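Nicotinate phosphoribosyltransferase (Porphyromonas gingivalis, PDB 2IM5) probably catalyses the ATP-assisted joining of nicotinate to the phosphoribosyl group of 5-phospho-alpha-D-ribose 1-diphosphate, giving nicotinate mononucleotide for NAD biosynthesis. Local coordinates at residues Lys14-Gly18 / Trp236-Tyr240; His211-Gln217 / Thr246-Tyr252. All coordinates share one frame; numbering follows the deposited sequence.

Overall arrangement
Contacts 1 and 2 lie close together, their centres about 12 Å apart, and their segments alternate along the chain: 14-18, 211-217, 236-240, 246-252. Contact 1 sets helix 12-24, from the N-terminal family region, against the end of helix 228-240; contact 2 joins the start of helix 213-223 to strand 246-248, an outermost strand of the seven-stranded parallel sheet, and the loop after it. Helices 213-223 and 228-240 and strand 246-248 follow one another in sequence. The contacts also touch directly, through a salt bridge from Lys14 to Glu214 and packing of Trp236 on His211 and Trp215. The N-terminal region is thereby held beside the segment carrying His213, the predicted site of autophosphorylation.

Contact 1 of 2, residues Lys14-Gly18 / Trp236-Tyr240; sequences KFTTG and WINVY
Tyr240 OH donates a hydrogen bond to the main-chain oxygen of Thr16, with 2.5 Å between Tyr240 OH and Thr16 O. The hydroxyl meets a lone pair of this oxygen in the carbonyl plane, at a C=O...donor angle of 109°, and so comes to the carbonyl from its flank. A tyrosine suits the place because its long, rigid ring spans the gap between two helical segments whose axes come no closer than 11.6 Å, yet still ends in a donor. Thr16 CB lies 3.5 Å from Tyr240 OH, and the threonine side chain crosses the phenol at about a right angle.

One turn earlier, Trp236 reaches the same residue. Its indole swings out toward helix 12-24 because chi1 (-169°) sets CG opposite the main-chain N, and CH2 packs 3.7 Å from Thr16 OG1 at the ring edge. The two segments cross nearly at right angles (100°), joining the N-terminal family region to helix 228-240 of the region assigned to the TIM-barrel clan. Within that helix the two aromatics brace each other: Tyr240 CD2 sits 3.7 Å above the centre of the indole. Trp236 NE1 bonds to Leu244 O, which helps fix the indole's rotation, while Trp215 meets it edge-to-face. Thr17 OG1 approaches another part of the indole edge, 4.3 Å from Trp236 CZ3, and bonds to Tyr13 O within its own helix; Thr16 OG1 shares that acceptor through a weak hydrogen bond.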
loop_
_atom_site.group_PDB
_atom_site.type_symbol
_atom_site.label_atom_id
_atom_site.label_comp_id
_atom_site.label_asym_id
_atom_site.label_seq_id
_atom_site.Cartn_x
_atom_site.Cartn_y
_atom_site.Cartn_z
ATOM N N LYS A 14 -3.267 -5.048 3.516
ATOM C CA LYS A 14 -4.214 -4.761 4.586
ATOM C C LYS A 14 -4.438 -6.039 5.396
ATOM O O LYS A 14 -4.544 -5.995 6.625
ATOM C CB LYS A 14 -5.537 -4.243 4.009
ATOM C CG LYS A 14 -5.406 -2.928 3.217
ATOM C CD LYS A 14 -5.424 -1.666 4.093
ATOM C CE LYS A 14 -4.249 -1.591 5.073
ATOM N NZ LYS A 14 -4.165 -0.268 5.771
ATOM N N PHE A 15 -4.489 -7.184 4.714
ATOM C CA PHE A 15 -4.683 -8.459 5.403
ATOM C C PHE A 15 -3.406 -8.958 6.074
ATOM O O PHE A 15 -3.446 -9.441 7.206
ATOM C CB PHE A 15 -5.191 -9.542 4.444
ATOM C CG PHE A 15 -6.586 -9.313 3.946
ATOM C CD1 PHE A 15 -7.592 -8.902 4.807
ATOM C CD2 PHE A 15 -6.904 -9.537 2.614
ATOM C CE1 PHE A 15 -8.895 -8.718 4.351
ATOM C CE2 PHE A 15 -8.210 -9.355 2.150
ATOM C CZ PHE A 15 -9.205 -8.944 3.027
ATOM N N THR A 16 -2.271 -8.852 5.391
ATOM C CA THR A 16 -1.021 -9.323 5.976
ATOM C C THR A 16 -0.618 -8.488 7.188
ATOM O O THR A 16 -0.115 -9.018 8.183
ATOM C CB THR A 16 0.137 -9.336 4.938
ATOM O OG1 THR A 16 0.345 -8.014 4.422
ATOM C CG2 THR A 16 -0.198 -10.275 3.789
ATOM N N THR A 17 -0.833 -7.181 7.112
ATOM C CA THR A 17 -0.505 -6.316 8.239
ATOM C C THR A 17 -1.597 -6.478 9.288
ATOM O O THR A 17 -1.336 -6.407 10.485
ATOM C CB THR A 17 -0.425 -4.848 7.809
ATOM O OG1 THR A 17 0.423 -4.754 6.663
ATOM C CG2 THR A 17 0.153 -3.982 8.934
ATOM N N GLY A 18 -2.822 -6.701 8.826
ATOM C CA GLY A 18 -3.933 -6.887 9.744
ATOM C C GLY A 18 -3.709 -8.099 10.631
ATOM O O GLY A 18 -4.000 -8.054 11.828
ATOM N N TRP A 236 7.974 -8.958 11.835
ATOM C CA TRP A 236 7.423 -9.459 10.581
ATOM C C TRP A 236 7.858 -10.915 10.376
ATOM O O TRP A 236 7.085 -11.757 9.898
ATOM C CB TRP A 236 7.898 -8.592 9.413
ATOM C CG TRP A 236 7.177 -8.860 8.124
ATOM C CD1 TRP A 236 7.647 -9.559 7.056
ATOM C CD2 TRP A 236 5.863 -8.410 7.762
ATOM N NE1 TRP A 236 6.712 -9.574 6.044
ATOM C CE2 TRP A 236 5.607 -8.875 6.451
ATOM C CE3 TRP A 236 4.876 -7.660 8.417
ATOM C CZ2 TRP A 236 4.410 -8.613 5.781
ATOM C CZ3 TRP A 236 3.682 -7.396 7.749
ATOM C CH2 TRP A 236 3.459 -7.871 6.445
ATOM N N ILE A 237 9.100 -11.205 10.739
ATOM C CA ILE A 237 9.634 -12.555 10.615
ATOM C C ILE A 237 8.918 -13.479 11.599
ATOM O O ILE A 237 8.619 -14.638 11.283
ATOM C CB ILE A 237 11.146 -12.573 10.904
ATOM C CG1 ILE A 237 11.882 -11.810 9.800
ATOM C CG2 ILE A 237 11.649 -14.014 11.010
ATOM C CD1 ILE A 237 13.313 -11.469 10.150
ATOM N N ASN A 238 8.640 -12.970 12.795
ATOM C CA ASN A 238 7.929 -13.774 13.787
ATOM C C ASN A 238 6.565 -14.162 13.238
ATOM O O ASN A 238 6.100 -15.283 13.429
ATOM C CB ASN A 238 7.746 -12.987 15.087
ATOM C CG ASN A 238 6.850 -13.709 16.096
ATOM O OD1 ASN A 238 5.621 -13.750 15.953
ATOM N ND2 ASN A 238 7.469 -14.290 17.119
ATOM N N VAL A 239 5.928 -13.233 12.538
ATOM C CA VAL A 239 4.612 -13.498 11.992
ATOM C C VAL A 239 4.614 -14.390 10.751
ATOM O O VAL A 239 3.832 -15.336 10.666
ATOM C CB VAL A 239 3.885 -12.167 11.646
ATOM C CG1 VAL A 239 2.522 -12.449 11.013
ATOM C CG2 VAL A 239 3.728 -11.312 12.907
ATOM N N TYR A 240 5.503 -14.113 9.803
ATOM C CA TYR A 240 5.500 -14.862 8.553
ATOM C C TYR A 240 6.633 -15.832 8.281
ATOM O O TYR A 240 6.690 -16.426 7.208
ATOM C CB TYR A 240 5.339 -13.871 7.390
ATOM C CG TYR A 240 3.977 -13.203 7.418
ATOM C CD1 TYR A 240 2.818 -13.949 7.223
ATOM C CD2 TYR A 240 3.842 -11.845 7.711
ATOM C CE1 TYR A 240 1.564 -13.366 7.322
ATOM C CE2 TYR A 240 2.586 -11.254 7.811
ATOM C CZ TYR A 240 1.455 -12.026 7.616
ATOM O OH TYR A 240 0.206 -11.471 7.706
#

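Contact 2 of 2, residues His211-Gln217 / Thr246-Tyr252; sequences HPHEWIQ and TVLTDTY
His213 presents its imidazole to Leu248 by one face and to Thr251 by its edge. Leu248 CD1 stands 3.5 Å from the His213 ring centroid and only 8° off the ring normal, a CH-pi contact in which the leucine crosses the histidine at about a right angle. At the ring edge, His213 ND1 and Thr251 OG1 form a weak hydrogen bond of 3.4 Å, nearly straight at 170°; the two side chains run antiparallel alongside each other. A branched leucine can cover the flat face, while the short threonine brings a hydroxyl to the edge. The approach of Asp250 to the imidazole is doubtful in its detail, but its OD2 is bonded to Ser276 OG.

His211 is set differently. Its CG lies between the backbone N and carbonyl carbon (chi1 76°), folding the ring back so that ND1 donates to Pro212 O, 2.9 Å away. The oxygen lies in the ring plane, while ND1 comes from above the carbonyl plane. This bond restrains the ring's rotation and turns its other side to the strand, where CE1 packs 3.6 Å from Leu248 CB. The segments join the start of helix 213-223 to parallel strand 246-248 and its following loop, toward the C-terminal end of the strand, the side on which TIM-barrel enzymes generally have their active sites, consistent with the prediction of His213 as a phosphohistidine; it is unmodified here.

Further along, Ile216 crosses Thr251 obliquely and puts CG2 3.9 Å from Tyr252 CE2, its branched side chain filling the angle between these residues. Tyr252 OH donates to a water, which in turn donates to Gln217 O, 3.1 Å from the water oxygen. Another water links His211 N to Thr246 O, bridging two backbones where the helix-side loop meets the strand.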
loop_
_atom_site.group_PDB
_atom_site.type_symbol
_atom_site.label_atom_id
_atom_site.label_comp_id
_atom_site.label_asym_id
_atom_site.label_seq_id
_atom_site.Cartn_x
_atom_site.Cartn_y
_atom_site.Cartn_z
ATOM N N HIS A 211 4.842 -5.408 2.997
ATOM C CA HIS A 211 4.337 -4.824 4.234
ATOM C C HIS A 211 4.298 -3.320 3.930
ATOM O O HIS A 211 5.039 -2.834 3.075
ATOM C CB HIS A 211 5.276 -5.126 5.407
ATOM C CG HIS A 211 6.527 -4.304 5.412
ATOM N ND1 HIS A 211 6.526 -2.947 5.668
ATOM C CD2 HIS A 211 7.816 -4.638 5.171
ATOM C CE1 HIS A 211 7.759 -2.482 5.580
ATOM N NE2 HIS A 211 8.561 -3.486 5.280
ATOM N N PRO A 212 3.431 -2.568 4.615
ATOM C CA PRO A 212 3.329 -1.126 4.372
ATOM C C PRO A 212 4.150 -0.280 5.341
ATOM O O PRO A 212 4.747 -0.802 6.293
ATOM C CB PRO A 212 1.847 -0.878 4.542
ATOM C CG PRO A 212 1.564 -1.745 5.766
ATOM C CD PRO A 212 2.329 -3.033 5.475
ATOM N N HIS A 213 4.151 1.032 5.094
ATOM C CA HIS A 213 4.859 1.982 5.937
ATOM C C HIS A 213 4.256 2.013 7.336
ATOM O O HIS A 213 4.986 2.181 8.310
ATOM C CB HIS A 213 4.782 3.397 5.354
ATOM C CG HIS A 213 5.597 3.599 4.116
ATOM N ND1 HIS A 213 6.975 3.587 4.119
ATOM C CD2 HIS A 213 5.227 3.816 2.832
ATOM C CE1 HIS A 213 7.420 3.787 2.891
ATOM N NE2 HIS A 213 6.380 3.928 2.091
ATOM N N GLU A 214 2.932 1.854 7.438
ATOM C CA GLU A 214 2.267 1.910 8.744
ATOM C C GLU A 214 2.843 0.904 9.739
ATOM O O GLU A 214 2.898 1.178 10.939
ATOM C CB GLU A 214 0.747 1.699 8.612
ATOM C CG GLU A 214 0.325 0.344 8.079
ATOM C CD GLU A 214 -1.187 0.123 8.138
ATOM O OE1 GLU A 214 -1.723 -0.138 9.239
ATOM O OE2 GLU A 214 -1.842 0.213 7.079
ATOM N N TRP A 215 3.276 -0.250 9.237
ATOM C CA TRP A 215 3.851 -1.288 10.090
ATOM C C TRP A 215 5.110 -0.756 10.754
ATOM O O TRP A 215 5.278 -0.886 11.961
ATOM C CB TRP A 215 4.171 -2.539 9.264
ATOM C CG TRP A 215 4.837 -3.648 10.031
ATOM C CD1 TRP A 215 6.103 -4.131 9.836
ATOM C CD2 TRP A 215 4.266 -4.437 11.094
ATOM N NE1 TRP A 215 6.353 -5.167 10.705
ATOM C CE2 TRP A 215 5.246 -5.376 11.486
ATOM C CE3 TRP A 215 3.027 -4.438 11.748
ATOM C CZ2 TRP A 215 5.024 -6.310 12.505
ATOM C CZ3 TRP A 215 2.804 -5.367 12.767
ATOM C CH2 TRP A 215 3.801 -6.292 13.134
ATOM N N ILE A 216 5.983 -0.132 9.968
ATOM C CA ILE A 216 7.222 0.430 10.506
ATOM C C ILE A 216 6.908 1.629 11.401
ATOM O O ILE A 216 7.479 1.790 12.469
ATOM C CB ILE A 216 8.162 0.926 9.386
ATOM C CG1 ILE A 216 8.359 -0.154 8.325
ATOM C CG2 ILE A 216 9.494 1.333 9.977
ATOM C CD1 ILE A 216 8.980 -1.396 8.831
ATOM N N GLN A 217 6.003 2.483 10.935
ATOM C CA GLN A 217 5.610 3.679 11.677
ATOM C C GLN A 217 5.029 3.338 13.052
ATOM O O GLN A 217 5.266 4.041 14.027
ATOM C CB GLN A 217 4.583 4.451 10.866
ATOM C CG GLN A 217 5.148 5.116 9.637
ATOM C CD GLN A 217 4.072 5.849 8.856
ATOM O OE1 GLN A 217 3.274 5.230 8.152
ATOM N NE2 GLN A 217 4.026 7.168 9.001
ATOM N N THR A 246 9.919 -8.849 1.680
ATOM C CA THR A 246 10.321 -7.595 1.046
ATOM C C THR A 246 10.235 -6.518 2.110
ATOM O O THR A 246 9.306 -6.516 2.914
ATOM C CB THR A 246 9.386 -7.206 -0.108
ATOM O OG1 THR A 246 9.428 -8.221 -1.115
ATOM C CG2 THR A 246 9.817 -5.881 -0.726
ATOM N N VAL A 247 11.200 -5.610 2.143
ATOM C CA VAL A 247 11.157 -4.565 3.148
ATOM C C VAL A 247 11.267 -3.151 2.583
ATOM O O VAL A 247 12.020 -2.897 1.641
ATOM C CB VAL A 247 12.261 -4.785 4.214
ATOM C CG1 VAL A 247 13.634 -4.712 3.568
ATOM C CG2 VAL A 247 12.125 -3.745 5.334
ATOM N N LEU A 248 10.474 -2.245 3.156
ATOM C CA LEU A 248 10.469 -0.837 2.785
ATOM C C LEU A 248 11.603 -0.189 3.562
ATOM O O LEU A 248 11.760 -0.442 4.756
ATOM C CB LEU A 248 9.143 -0.182 3.177
ATOM C CG LEU A 248 8.053 -0.170 2.109
ATOM C CD1 LEU A 248 6.746 0.312 2.719
ATOM C CD2 LEU A 248 8.477 0.740 0.958
ATOM N N THR A 249 12.374 0.666 2.900
ATOM C CA THR A 249 13.523 1.297 3.535
ATOM C C THR A 249 13.453 2.797 3.801
ATOM O O THR A 249 14.238 3.310 4.589
ATOM C CB THR A 249 14.793 1.060 2.691
ATOM O OG1 THR A 249 14.698 1.814 1.473
ATOM C CG2 THR A 249 14.938 -0.416 2.340
ATOM N N ASP A 250 12.513 3.499 3.180
ATOM C CA ASP A 250 12.451 4.956 3.332
ATOM C C ASP A 250 11.608 5.567 4.456
ATOM O O ASP A 250 11.558 6.795 4.569
ATOM C CB ASP A 250 12.014 5.575 1.998
ATOM C CG ASP A 250 10.554 5.289 1.672
ATOM O OD1 ASP A 250 10.032 4.251 2.126
ATOM O OD2 ASP A 250 9.921 6.095 0.953
ATOM N N THR A 251 10.967 4.738 5.278
ATOM C CA THR A 251 10.128 5.254 6.357
ATOM C C THR A 251 10.816 6.371 7.125
ATOM O O THR A 251 10.246 7.437 7.319
ATOM C CB THR A 251 9.736 4.152 7.348
ATOM O OG1 THR A 251 9.265 3.011 6.622
ATOM C CG2 THR A 251 8.624 4.650 8.285
ATOM N N TYR A 252 12.043 6.127 7.563
ATOM C CA TYR A 252 12.777 7.154 8.290
ATOM C C TYR A 252 14.037 7.476 7.518
ATOM O O TYR A 252 15.084 7.716 8.112
ATOM C CB TYR A 252 13.130 6.671 9.704
ATOM C CG TYR A 252 11.908 6.340 10.521
ATOM C CD1 TYR A 252 10.957 7.317 10.814
ATOM C CD2 TYR A 252 11.668 5.037 10.945
ATOM C CE1 TYR A 252 9.795 7.004 11.501
ATOM C CE2 TYR A 252 10.510 4.710 11.637
ATOM C CZ TYR A 252 9.575 5.699 11.909
ATOM O OH TYR A 252 8.415 5.384 12.574
HETATM O O HOH W 1 6.864 -7.239 2.914
HETATM O O HOH W 2 6.396 6.817 13.343
#